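Local coordinates for protein oxidoreductase (Bordetella pertussis, PDB 3Q2K) that probably oxidises a UDP-N-acetylglucosaminuronic acid substrate with an NAD cofactor, as a dehydrogenase required for making 2,3-diacetamido-2,3-dideoxy-D-mannuronic acid, at residues N92-L98 and R117-E122; K30-L35 and R55-I61; H105-I110 and D131-M135; V144-V148 and V328-L332. One frame throughout, in Å; residues are numbered along the deposited sequence.

How the contacts relate
Contacts 1 and 2 are parallel strand pairs of one Rossmann sheet, and neighbouring strands 31-36 and 95-98 join them directly. Contacts 1, 3 and 4 are buried, contact 2 partly so. Contact 1 ends at the nicotinamide of NADH; contact 2 has a salt bridge at its outer end. Contact 3 leaves the sheet for the two helices packed beside it, also near the cofactor, and meets without backbone hydrogen bonds between the helices. Contact 4 packs the sheet's edge strand 146-148, next to 118-121, against helix 321-333, whose residues also touch contact 2. Backbone hydrogen bonds thus dominate contacts 1 and 2, whereas apolar, aromatic and sulfur contacts carry contacts 3 and 4.

Contact 1: N92-L98 and R117-E122; sequences NADALVL and RHVVSE. With NAI (1,4-dihydronicotinamide adenine dinucleotide), chain U.
The guanidinium of Arg117 meets the Ala93 carbonyl at its edge: NH1 donates to Ala93 O at 2.8 Å, on a lone pair in the carbonyl plane, with the oxygen tilted about 20° from the guanidinium plane. A bend at chi2 (-91°) folds the arginine back along 92-94, bringing CD against the same oxygen. The imidazole of His118 stands obliquely to Asp94 O, which lies 3.2 Å from CD2; His118 ND1 is engaged by the backbone N of Arg145. At the other end, the carboxylate of Glu122 takes the amide N7N of NADH on OE2 at 3.0 Å in a nearly straight bond (171°), while OE1 is held by His45 and His321. Bonds on both oxygens hold this carboxylate beside the nicotinamide.

Between these ends the strands run parallel. His118 N binds Asp94 O, Leu96 N binds His118 O, Val120 N binds Leu96 O, Leu98 N binds Val120 O at 2.8 Å, and Glu122 N closes the series on Leu98 O. Ala95 and Val97 share one face of the sheet with His118 and Val120; Val97 and Val120 lie side by side. On the other face, Leu98 CD1 presses tightly on Val119 CG1 (3.4 Å).

The pair belongs to a beta-alpha-beta unit of the Rossmann fold. Helix 105-114 packs on the face of Leu96, Val119 and Ser121, helix 321-333 on that of Val97 and Val120, while strands 31-36 and 146-148 flank the pair within the sheet.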
# COMPACT_ATOMS: atom_id res chain seq x y z
N ASN C 92 -21.81 45.61 -20.98
CA ASN C 92 -20.46 45.93 -21.43
C ASN C 92 -19.38 45.99 -20.35
O ASN C 92 -18.39 46.69 -20.52
CB ASN C 92 -20.49 47.27 -22.17
CG ASN C 92 -20.57 48.45 -21.22
OD1 ASN C 92 -19.75 49.38 -21.31
ND2 ASN C 92 -21.50 48.42 -20.28
N ALA C 93 -19.55 45.31 -19.21
CA ALA C 93 -18.58 45.42 -18.12
C ALA C 93 -17.21 44.93 -18.56
O ALA C 93 -17.13 44.05 -19.43
CB ALA C 93 -19.05 44.68 -16.87
N ASP C 94 -16.14 45.54 -18.05
CA ASP C 94 -14.79 45.19 -18.50
C ASP C 94 -14.31 43.93 -17.78
O ASP C 94 -13.49 43.17 -18.30
CB ASP C 94 -13.74 46.27 -18.22
CG ASP C 94 -14.06 47.55 -18.97
OD1 ASP C 94 -14.24 47.46 -20.21
OD2 ASP C 94 -14.16 48.63 -18.35
N ALA C 95 -14.89 43.75 -16.60
CA ALA C 95 -14.54 42.68 -15.67
C ALA C 95 -15.75 42.23 -14.86
O ALA C 95 -16.51 43.04 -14.33
CB ALA C 95 -13.45 43.17 -14.73
N LEU C 96 -15.94 40.93 -14.74
CA LEU C 96 -17.01 40.43 -13.89
C LEU C 96 -16.55 39.86 -12.56
O LEU C 96 -15.59 39.09 -12.47
CB LEU C 96 -17.82 39.42 -14.69
CG LEU C 96 -18.56 40.34 -15.67
CD1 LEU C 96 -18.81 39.62 -16.97
CD2 LEU C 96 -19.86 40.71 -14.99
N VAL C 97 -17.25 40.27 -11.51
CA VAL C 97 -16.90 39.81 -10.17
C VAL C 97 -17.78 38.63 -9.81
O VAL C 97 -19.00 38.70 -9.95
CB VAL C 97 -17.10 40.92 -9.13
CG1 VAL C 97 -16.96 40.29 -7.76
CG2 VAL C 97 -16.08 42.04 -9.33
N LEU C 98 -17.16 37.54 -9.38
CA LEU C 98 -17.93 36.31 -9.15
C LEU C 98 -18.13 36.07 -7.65
O LEU C 98 -17.19 35.81 -6.90
CB LEU C 98 -17.32 35.12 -9.90
CG LEU C 98 -16.97 35.29 -11.38
CD1 LEU C 98 -16.21 34.09 -11.97
CD2 LEU C 98 -18.26 35.52 -12.15
N ARG C 117 -14.12 39.13 -21.31
CA ARG C 117 -13.81 40.08 -20.23
C ARG C 117 -13.00 39.46 -19.09
O ARG C 117 -12.91 38.25 -18.90
CB ARG C 117 -15.06 40.74 -19.65
CG ARG C 117 -16.30 40.65 -20.52
CD ARG C 117 -16.49 41.82 -21.48
NE ARG C 117 -17.70 41.51 -22.23
CZ ARG C 117 -18.93 41.76 -21.78
NH1 ARG C 117 -19.08 42.37 -20.62
NH2 ARG C 117 -19.99 41.42 -22.50
N HIS C 118 -12.43 40.34 -18.27
CA HIS C 118 -11.65 39.90 -17.12
C HIS C 118 -12.55 39.30 -16.05
O HIS C 118 -13.75 39.56 -16.06
CB HIS C 118 -10.89 41.11 -16.59
CG HIS C 118 -10.10 41.79 -17.66
ND1 HIS C 118 -9.04 41.17 -18.28
CD2 HIS C 118 -10.28 42.98 -18.28
CE1 HIS C 118 -8.57 41.97 -19.23
NE2 HIS C 118 -9.29 43.08 -19.23
N VAL C 119 -11.98 38.48 -15.16
CA VAL C 119 -12.74 37.80 -14.12
C VAL C 119 -12.07 38.07 -12.78
O VAL C 119 -10.86 37.93 -12.66
CB VAL C 119 -12.70 36.28 -14.26
CG1 VAL C 119 -13.31 35.60 -13.03
CG2 VAL C 119 -13.31 35.86 -15.59
N VAL C 120 -12.87 38.52 -11.82
CA VAL C 120 -12.42 38.56 -10.43
C VAL C 120 -13.22 37.49 -9.71
O VAL C 120 -14.41 37.68 -9.46
CB VAL C 120 -12.61 39.93 -9.75
CG1 VAL C 120 -12.08 39.90 -8.33
CG2 VAL C 120 -11.88 41.02 -10.52
N SER C 121 -12.62 36.34 -9.43
CA SER C 121 -13.37 35.27 -8.76
C SER C 121 -13.22 35.35 -7.25
O SER C 121 -12.10 35.56 -6.76
CB SER C 121 -12.88 33.89 -9.21
OG SER C 121 -13.68 32.88 -8.63
N GLU C 122 -14.32 35.20 -6.51
CA GLU C 122 -14.18 35.08 -5.06
C GLU C 122 -13.48 33.80 -4.65
O GLU C 122 -13.43 32.85 -5.45
CB GLU C 122 -15.54 35.12 -4.34
CG GLU C 122 -15.88 36.50 -3.84
CD GLU C 122 -15.00 36.90 -2.66
OE1 GLU C 122 -15.13 38.03 -2.15
OE2 GLU C 122 -14.18 36.06 -2.24
PA NAI U . -24.63 33.77 -0.74
O1A NAI U . -25.67 32.73 -0.67
O2A NAI U . -25.01 34.90 0.34
O5B NAI U . -24.70 34.75 -2.02
C5B NAI U . -25.23 33.98 -3.10
C4B NAI U . -25.79 34.79 -4.26
O4B NAI U . -25.45 34.16 -5.51
C3B NAI U . -27.29 34.63 -3.97
O3B NAI U . -27.89 35.92 -4.04
C2B NAI U . -27.67 33.59 -5.06
O2B NAI U . -29.01 33.75 -5.55
C1B NAI U . -26.72 34.08 -6.17
N9A NAI U . -26.69 33.06 -7.21
C8A NAI U . -26.86 31.72 -7.08
N7A NAI U . -26.73 31.19 -8.26
C5A NAI U . -26.47 32.12 -9.21
C6A NAI U . -26.24 32.12 -10.60
N6A NAI U . -26.22 30.96 -11.35
N1A NAI U . -26.00 33.30 -11.18
C2A NAI U . -25.96 34.43 -10.49
N3A NAI U . -26.18 34.46 -9.19
C4A NAI U . -26.42 33.34 -8.52
O3 NAI U . -23.24 33.27 -0.11
PN NAI U . -22.01 34.30 -0.15
O1N NAI U . -21.58 34.28 1.32
O2N NAI U . -22.20 35.79 -0.50
O5D NAI U . -20.85 33.53 -0.97
C5D NAI U . -19.99 34.52 -1.51
C4D NAI U . -18.93 33.87 -2.42
O4D NAI U . -17.81 34.66 -1.99
C3D NAI U . -18.60 32.41 -2.04
O3D NAI U . -17.56 31.84 -2.82
C2D NAI U . -17.98 32.65 -0.65
O2D NAI U . -17.02 31.62 -0.44
C1D NAI U . -17.13 33.90 -0.97
N1N NAI U . -16.94 34.79 0.17
C2N NAI U . -15.75 35.33 0.33
C3N NAI U . -15.55 36.18 1.41
C7N NAI U . -14.22 36.78 1.62
O7N NAI U . -13.91 37.17 2.72
N7N NAI U . -13.38 36.84 0.56
C4N NAI U . -16.60 36.43 2.30
C5N NAI U . -17.81 35.81 2.07
C6N NAI U . -17.97 34.99 0.97

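Contact 2: K30-L35 and R55-I61; sequences KIRFGL and RAELVEI
Lys30 reaches over the start of strand 56-62, its side chain crossing that of Glu57 at about a right angle; a bend at chi3 (-84°) turns NZ to Glu57 OE2 in a weak salt bridge of 3.2 Å. Ile31 opens the parallel pairing: its N donates to Arg55 O at 2.7 Å and its O accepts Glu57 N. Its CB faces the methyl of Ala56. Arg32, on the opposite face, runs alongside Glu57 and sets CG against Val59 CG2 at 3.5 Å. The guanidinium and carboxylate planes are 29° apart, but their charged atoms do not touch. Phe33 continues the backbone bonding, with N to Glu57 O at 3.0 Å and O receiving Val59 N. At the ring edge, CE2 meets Ala56 CB at 3.5 Å, while Ile31 CG2 lies above one face and Tyr325 packs edge-to-face from helix 321-333. Leu35 N donates to Glu60 O; Leu35 CB packs on Leu58 CD1 at 3.8 Å.

Strands 31-36 and 56-62 frame helix 42-50 in the first beta-alpha-beta unit of the NAD-binding Rossmann fold. Chemistry divides by face: apolar groups face helices 42-50 and 321-333, whereas Arg32 and Glu57 share the other face. The weak Lys30-Glu57 salt bridge is the one ion pair across the strands, and main-chain bonds carry most of the polar contact.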
# COMPACT_ATOMS: atom_id res chain seq x y z
N LYS C 30 -13.04 55.39 -16.37
CA LYS C 30 -13.21 54.45 -15.26
C LYS C 30 -13.44 53.00 -15.69
O LYS C 30 -14.15 52.73 -16.67
CB LYS C 30 -14.33 54.92 -14.33
CG LYS C 30 -14.04 56.28 -13.71
CD LYS C 30 -15.18 56.73 -12.80
CE LYS C 30 -16.29 57.39 -13.60
NZ LYS C 30 -17.41 57.69 -12.68
N ILE C 31 -12.85 52.06 -14.96
CA ILE C 31 -13.08 50.64 -15.17
C ILE C 31 -14.56 50.34 -14.96
O ILE C 31 -15.12 50.69 -13.92
CB ILE C 31 -12.29 49.80 -14.14
CG1 ILE C 31 -10.78 49.96 -14.37
CG2 ILE C 31 -12.61 48.31 -14.28
CD1 ILE C 31 -10.32 49.26 -15.63
N ARG C 32 -15.17 49.61 -15.90
CA ARG C 32 -16.52 49.08 -15.71
C ARG C 32 -16.59 47.64 -15.17
O ARG C 32 -16.30 46.68 -15.88
CB ARG C 32 -17.28 49.11 -17.04
CG ARG C 32 -18.08 50.37 -17.33
CD ARG C 32 -17.37 51.38 -18.22
NE ARG C 32 -17.27 50.96 -19.62
CZ ARG C 32 -17.24 51.79 -20.66
NH1 ARG C 32 -17.33 53.10 -20.50
NH2 ARG C 32 -17.13 51.31 -21.89
N PHE C 33 -17.04 47.50 -13.93
CA PHE C 33 -17.20 46.22 -13.25
C PHE C 33 -18.63 45.70 -13.27
O PHE C 33 -19.58 46.47 -13.14
CB PHE C 33 -16.92 46.35 -11.75
CG PHE C 33 -15.46 46.34 -11.40
CD1 PHE C 33 -14.74 45.16 -11.38
CD2 PHE C 33 -14.83 47.52 -11.04
CE1 PHE C 33 -13.42 45.17 -11.02
CE2 PHE C 33 -13.50 47.53 -10.68
CZ PHE C 33 -12.80 46.35 -10.67
N GLY C 34 -18.77 44.38 -13.35
CA GLY C 34 -20.07 43.74 -13.20
C GLY C 34 -19.99 42.78 -12.03
O GLY C 34 -18.98 42.11 -11.86
N LEU C 35 -21.05 42.76 -11.22
CA LEU C 35 -21.13 41.85 -10.09
C LEU C 35 -22.13 40.73 -10.34
O LEU C 35 -23.28 40.97 -10.72
CB LEU C 35 -21.50 42.63 -8.83
CG LEU C 35 -21.67 41.80 -7.55
CD1 LEU C 35 -20.34 41.16 -7.20
CD2 LEU C 35 -22.12 42.67 -6.38
N ARG C 55 -11.80 55.63 -10.10
CA ARG C 55 -11.14 54.77 -11.08
C ARG C 55 -12.04 53.65 -11.61
O ARG C 55 -11.79 53.03 -12.65
CB ARG C 55 -9.80 54.29 -10.52
CG ARG C 55 -8.88 55.47 -10.27
CD ARG C 55 -7.49 55.05 -9.84
NE ARG C 55 -7.64 54.22 -8.65
CZ ARG C 55 -6.79 53.27 -8.31
NH1 ARG C 55 -7.03 52.54 -7.22
NH2 ARG C 55 -5.72 53.04 -9.06
N ALA C 56 -13.14 53.43 -10.91
CA ALA C 56 -13.97 52.29 -11.26
C ALA C 56 -15.41 52.65 -10.96
O ALA C 56 -15.72 53.48 -10.10
CB ALA C 56 -13.55 51.07 -10.45
N GLU C 57 -16.29 51.97 -11.68
CA GLU C 57 -17.70 52.01 -11.32
C GLU C 57 -18.38 50.69 -11.62
O GLU C 57 -17.99 49.98 -12.55
CB GLU C 57 -18.41 53.08 -12.15
CG GLU C 57 -18.02 53.10 -13.63
CD GLU C 57 -18.76 54.17 -14.43
OE1 GLU C 57 -18.99 53.96 -15.64
OE2 GLU C 57 -19.12 55.20 -13.81
N LEU C 58 -19.44 50.46 -10.85
CA LEU C 58 -20.30 49.29 -10.93
C LEU C 58 -21.49 49.61 -11.83
O LEU C 58 -22.27 50.51 -11.54
CB LEU C 58 -20.73 48.87 -9.52
CG LEU C 58 -21.64 47.67 -9.22
CD1 LEU C 58 -20.97 46.36 -9.61
CD2 LEU C 58 -22.05 47.67 -7.75
N VAL C 59 -21.67 48.85 -12.90
CA VAL C 59 -22.60 49.28 -13.93
C VAL C 59 -23.71 48.25 -14.05
O VAL C 59 -24.80 48.53 -14.55
CB VAL C 59 -21.88 49.38 -15.29
CG1 VAL C 59 -22.89 49.52 -16.43
CG2 VAL C 59 -20.91 50.56 -15.28
N GLU C 60 -23.39 47.06 -13.56
CA GLU C 60 -24.26 45.91 -13.81
C GLU C 60 -24.26 44.98 -12.61
O GLU C 60 -23.29 44.96 -11.85
CB GLU C 60 -23.80 45.10 -15.02
CG GLU C 60 -24.13 45.71 -16.37
CD GLU C 60 -23.12 45.37 -17.45
OE1 GLU C 60 -22.71 44.20 -17.58
OE2 GLU C 60 -22.73 46.30 -18.20
N ILE C 61 -25.35 44.23 -12.48
CA ILE C 61 -25.50 43.29 -11.37
C ILE C 61 -26.38 42.16 -11.90
O ILE C 61 -27.24 42.34 -12.76
CB ILE C 61 -26.11 43.97 -10.13
CG1 ILE C 61 -27.42 44.64 -10.52
CG2 ILE C 61 -25.17 45.02 -9.55
CD1 ILE C 61 -28.17 45.21 -9.34

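Contact 3: H105-I110 and D131-M135; sequences HPWQAI and DGKRM. With NAI (1,4-dihydronicotinamide adenine dinucleotide), chain U.
Two neighbouring helices of the Rossmann domain, 105-114 and 129-142, pack together here; the axes of segments 105-110 and 131-135 come within 8.8 Å, 17° apart. Pro106 lies at the centre: its CB and CG both rest 3.7 Å from Asp131 CB, and its ring also borders the Met135 side chain. A bend at chi3 (74°) carries Met135 CE to the methyl of Ala109 at 3.7 Å. Ile110 extends CD1 along the second helix, 4.0 Å from Arg134 O and close to Arg134 CB.

Trp107 spreads its indole beside a salt-bridged pair. Arg134 NH1 binds Asp131 OD1 at 2.6 Å, within the guanidinium plane, and that plane is only 16° from the indole's. Trp107 CH2 comes within 3.7 Å of Arg134 NE, placed obliquely. Lys137 of the second subunit makes a cation-pi contact with the same indole.

On the cofactor side of the first helix, His105 CE1 approaches ribose O3D of NADH at 3.2 Å, at the ring edge, while His105 NE2 is bonded to Thr100 O. The helix pair is thus apolar where Pro106, Ala109 and Met135 meet; Asp131 probably offsets the charge of Arg134 beside the indole, although the buried Arg134 NE has no partner.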
# COMPACT_ATOMS: atom_id res chain seq x y z
N HIS C 105 -18.02 29.25 -9.73
CA HIS C 105 -17.02 30.20 -10.21
C HIS C 105 -16.32 29.68 -11.46
O HIS C 105 -16.14 30.43 -12.43
CB HIS C 105 -15.94 30.47 -9.15
CG HIS C 105 -16.49 31.07 -7.90
ND1 HIS C 105 -15.72 31.28 -6.78
CD2 HIS C 105 -17.74 31.48 -7.58
CE1 HIS C 105 -16.46 31.82 -5.83
NE2 HIS C 105 -17.69 31.95 -6.29
N PRO C 106 -15.92 28.41 -11.46
CA PRO C 106 -15.17 27.91 -12.61
C PRO C 106 -15.97 28.10 -13.91
O PRO C 106 -15.50 28.53 -14.97
CB PRO C 106 -15.06 26.41 -12.33
CG PRO C 106 -15.23 26.26 -10.85
CD PRO C 106 -16.09 27.40 -10.40
N TRP C 107 -17.22 27.67 -13.83
CA TRP C 107 -18.06 27.64 -15.02
C TRP C 107 -18.43 29.07 -15.39
O TRP C 107 -18.39 29.44 -16.56
CB TRP C 107 -19.28 26.76 -14.76
CG TRP C 107 -18.84 25.39 -14.33
CD1 TRP C 107 -18.91 24.85 -13.08
CD2 TRP C 107 -18.20 24.41 -15.16
NE1 TRP C 107 -18.38 23.58 -13.09
CE2 TRP C 107 -17.93 23.29 -14.36
CE3 TRP C 107 -17.84 24.36 -16.51
CZ2 TRP C 107 -17.35 22.12 -14.87
CZ3 TRP C 107 -17.26 23.22 -17.02
CH2 TRP C 107 -17.01 22.11 -16.20
N GLN C 108 -18.72 29.91 -14.40
CA GLN C 108 -18.99 31.31 -14.71
C GLN C 108 -17.71 31.93 -15.27
O GLN C 108 -17.77 32.69 -16.24
CB GLN C 108 -19.53 32.04 -13.47
CG GLN C 108 -20.94 31.57 -13.20
CD GLN C 108 -21.57 32.24 -12.00
OE1 GLN C 108 -22.79 32.34 -11.90
NE2 GLN C 108 -20.74 32.68 -11.07
N ALA C 109 -16.55 31.60 -14.71
CA ALA C 109 -15.36 32.29 -15.20
C ALA C 109 -15.09 31.89 -16.64
O ALA C 109 -14.56 32.69 -17.40
CB ALA C 109 -14.14 32.01 -14.36
N ILE C 110 -15.41 30.66 -17.02
CA ILE C 110 -15.13 30.19 -18.38
C ILE C 110 -16.07 30.89 -19.37
O ILE C 110 -15.61 31.44 -20.38
CB ILE C 110 -15.22 28.65 -18.42
CG1 ILE C 110 -14.12 27.99 -17.59
CG2 ILE C 110 -15.33 28.08 -19.83
CD1 ILE C 110 -14.10 26.51 -17.86
N ASP C 131 -11.57 21.66 -12.16
CA ASP C 131 -12.40 22.78 -12.62
C ASP C 131 -11.50 24.00 -12.50
O ASP C 131 -11.53 24.90 -13.34
CB ASP C 131 -13.66 23.01 -11.79
CG ASP C 131 -14.65 21.86 -11.88
OD1 ASP C 131 -14.47 21.01 -12.77
OD2 ASP C 131 -15.61 21.76 -11.08
N GLY C 132 -10.73 24.06 -11.43
CA GLY C 132 -9.84 25.20 -11.26
C GLY C 132 -8.78 25.27 -12.35
O GLY C 132 -8.49 26.36 -12.85
N LYS C 133 -8.17 24.14 -12.74
CA LYS C 133 -7.32 24.13 -13.93
C LYS C 133 -8.00 24.61 -15.21
O LYS C 133 -7.42 25.37 -16.00
CB LYS C 133 -6.66 22.77 -14.16
CG LYS C 133 -5.54 22.45 -13.15
CD LYS C 133 -4.73 21.21 -13.50
CE LYS C 133 -5.68 20.03 -13.59
NZ LYS C 133 -5.07 18.68 -13.50
N ARG C 134 -9.24 24.18 -15.44
CA ARG C 134 -9.97 24.57 -16.64
C ARG C 134 -10.28 26.07 -16.63
O ARG C 134 -10.14 26.70 -17.68
CB ARG C 134 -11.28 23.79 -16.71
CG ARG C 134 -11.43 22.92 -17.94
CD ARG C 134 -12.89 22.52 -17.99
NE ARG C 134 -13.34 21.92 -16.74
CZ ARG C 134 -13.01 20.71 -16.28
NH1 ARG C 134 -13.48 20.28 -15.11
NH2 ARG C 134 -12.19 19.91 -16.96
N MET C 135 -10.65 26.63 -15.48
CA MET C 135 -10.83 28.08 -15.36
C MET C 135 -9.56 28.76 -15.86
O MET C 135 -9.62 29.59 -16.76
CB MET C 135 -10.96 28.56 -13.91
CG MET C 135 -12.16 28.10 -13.11
SD MET C 135 -11.77 28.72 -11.46
CE MET C 135 -12.08 30.47 -11.69
PA NAI U . -24.63 33.77 -0.74
O1A NAI U . -25.67 32.73 -0.67
O2A NAI U . -25.01 34.90 0.34
O5B NAI U . -24.70 34.75 -2.02
C5B NAI U . -25.23 33.98 -3.10
C4B NAI U . -25.79 34.79 -4.26
O4B NAI U . -25.45 34.16 -5.51
C3B NAI U . -27.29 34.63 -3.97
O3B NAI U . -27.89 35.92 -4.04
C2B NAI U . -27.67 33.59 -5.06
O2B NAI U . -29.01 33.75 -5.55
C1B NAI U . -26.72 34.08 -6.17
N9A NAI U . -26.69 33.06 -7.21
C8A NAI U . -26.86 31.72 -7.08
N7A NAI U . -26.73 31.19 -8.26
C5A NAI U . -26.47 32.12 -9.21
C6A NAI U . -26.24 32.12 -10.60
N6A NAI U . -26.22 30.96 -11.35
N1A NAI U . -26.00 33.30 -11.18
C2A NAI U . -25.96 34.43 -10.49
N3A NAI U . -26.18 34.46 -9.19
C4A NAI U . -26.42 33.34 -8.52
O3 NAI U . -23.24 33.27 -0.11
PN NAI U . -22.01 34.30 -0.15
O1N NAI U . -21.58 34.28 1.32
O2N NAI U . -22.20 35.79 -0.50
O5D NAI U . -20.85 33.53 -0.97
C5D NAI U . -19.99 34.52 -1.51
C4D NAI U . -18.93 33.87 -2.42
O4D NAI U . -17.81 34.66 -1.99
C3D NAI U . -18.60 32.41 -2.04
O3D NAI U . -17.56 31.84 -2.82
C2D NAI U . -17.98 32.65 -0.65
O2D NAI U . -17.02 31.62 -0.44
C1D NAI U . -17.13 33.90 -0.97
N1N NAI U . -16.94 34.79 0.17
C2N NAI U . -15.75 35.33 0.33
C3N NAI U . -15.55 36.18 1.41
C7N NAI U . -14.22 36.78 1.62
O7N NAI U . -13.91 37.17 2.72
N7N NAI U . -13.38 36.84 0.56
C4N NAI U . -16.60 36.43 2.30
C5N NAI U . -17.81 35.81 2.07
C6N NAI U . -17.97 34.99 0.97

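Contact 4: V144-V148 and V328-L332; sequences VRLFV and VINCL
Phe147, on the last strand of the Rossmann sheet, inserts its ring against helix 321-333, which comes from the C-terminal part of the chain and returns to pack on the nucleotide-binding domain. Strand 146-148 and helical segment 328-332 run nearly antiparallel (165°), with their axes 10.8 Å apart.

The aromatic contacts use both face and edge. Val328 CG1 sits over the ring centre in a CH-pi contact, 4.2 Å from the centroid and only 9° off the normal. With CG1 anti to the backbone N (chi1 176°), the other methyl, CG2, reaches Phe147 CD1. Cys331 comes to the ring edge: its SG is 3.6 Å from Phe147 CZ, a sulfur-aromatic contact well away from the normal. Leu332 CD2 adds an apolar contact with Phe147 CZ at 4.1 Å. Val328 and Leu332 also touch Val120 and His118, respectively, of the neighbouring strand 118-121.

The polar component is smaller. Arg145 bends at chi2 and passes its chain beside the sulfur; NH2 forms a salt bridge with Glu337. Where arginine and cysteine come closest, Arg145 NE lies 3.2 Å from Cys331 SG, obliquely to the guanidinium, buried and without a hydrogen-bonding partner.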
# COMPACT_ATOMS: atom_id res chain seq x y z
N VAL C 144 -7.53 36.99 -21.15
CA VAL C 144 -8.09 37.91 -20.16
C VAL C 144 -7.40 37.69 -18.81
O VAL C 144 -6.79 36.65 -18.60
CB VAL C 144 -9.62 37.77 -20.03
CG1 VAL C 144 -10.31 38.21 -21.32
CG2 VAL C 144 -10.04 36.35 -19.68
N ARG C 145 -7.46 38.68 -17.92
CA ARG C 145 -7.03 38.57 -16.53
C ARG C 145 -7.99 37.69 -15.72
O ARG C 145 -9.21 37.82 -15.84
CB ARG C 145 -7.23 39.96 -15.93
CG ARG C 145 -5.99 40.58 -15.32
CD ARG C 145 -4.93 40.55 -16.39
NE ARG C 145 -3.65 40.88 -15.77
CZ ARG C 145 -2.51 40.94 -16.45
NH1 ARG C 145 -2.53 40.73 -17.76
NH2 ARG C 145 -1.38 41.24 -15.83
N LEU C 146 -7.44 36.85 -14.85
CA LEU C 146 -8.23 36.12 -13.87
C LEU C 146 -7.63 36.46 -12.52
O LEU C 146 -6.46 36.15 -12.31
CB LEU C 146 -8.11 34.62 -14.13
CG LEU C 146 -8.49 33.69 -12.99
CD1 LEU C 146 -9.79 34.16 -12.34
CD2 LEU C 146 -8.58 32.25 -13.46
N PHE C 147 -8.37 37.14 -11.64
CA PHE C 147 -7.87 37.44 -10.30
C PHE C 147 -8.64 36.57 -9.30
O PHE C 147 -9.78 36.22 -9.54
CB PHE C 147 -8.13 38.89 -9.87
CG PHE C 147 -7.65 39.92 -10.84
CD1 PHE C 147 -6.47 40.61 -10.61
CD2 PHE C 147 -8.39 40.23 -11.97
CE1 PHE C 147 -6.02 41.57 -11.50
CE2 PHE C 147 -7.96 41.20 -12.85
CZ PHE C 147 -6.76 41.85 -12.63
N VAL C 148 -8.03 36.19 -8.18
CA VAL C 148 -8.73 35.46 -7.14
C VAL C 148 -8.67 36.28 -5.85
O VAL C 148 -7.62 36.75 -5.41
CB VAL C 148 -8.13 34.06 -6.94
CG1 VAL C 148 -8.81 33.35 -5.77
CG2 VAL C 148 -8.19 33.30 -8.27
N VAL C 328 -6.28 45.18 -8.14
CA VAL C 328 -7.02 44.83 -9.35
C VAL C 328 -7.11 46.01 -10.33
O VAL C 328 -6.80 45.90 -11.52
CB VAL C 328 -8.45 44.42 -8.97
CG1 VAL C 328 -9.29 44.14 -10.19
CG2 VAL C 328 -8.41 43.19 -8.08
N ILE C 329 -7.52 47.16 -9.80
CA ILE C 329 -7.67 48.37 -10.60
C ILE C 329 -6.33 48.78 -11.21
O ILE C 329 -6.27 49.01 -12.42
CB ILE C 329 -8.25 49.51 -9.75
CG1 ILE C 329 -9.66 49.18 -9.23
CG2 ILE C 329 -8.30 50.80 -10.56
CD1 ILE C 329 -10.25 50.30 -8.38
N ASN C 330 -5.28 48.86 -10.40
CA ASN C 330 -3.91 49.04 -10.89
C ASN C 330 -3.57 48.08 -12.02
O ASN C 330 -3.24 48.52 -13.12
CB ASN C 330 -2.84 48.91 -9.80
CG ASN C 330 -2.97 49.98 -8.75
OD1 ASN C 330 -3.60 51.01 -8.98
ND2 ASN C 330 -2.39 49.75 -7.58
N CYS C 331 -3.68 46.78 -11.76
CA CYS C 331 -3.39 45.79 -12.79
C CYS C 331 -4.20 46.05 -14.06
O CYS C 331 -3.70 45.98 -15.19
CB CYS C 331 -3.61 44.37 -12.26
SG CYS C 331 -3.60 43.22 -13.64
N LEU C 332 -5.48 46.35 -13.89
CA LEU C 332 -6.28 46.59 -15.08
C LEU C 332 -5.91 47.89 -15.79
O LEU C 332 -6.13 48.05 -16.99
CB LEU C 332 -7.75 46.67 -14.69
CG LEU C 332 -8.23 45.26 -14.38
CD1 LEU C 332 -9.70 45.46 -14.05
CD2 LEU C 332 -8.01 44.36 -15.59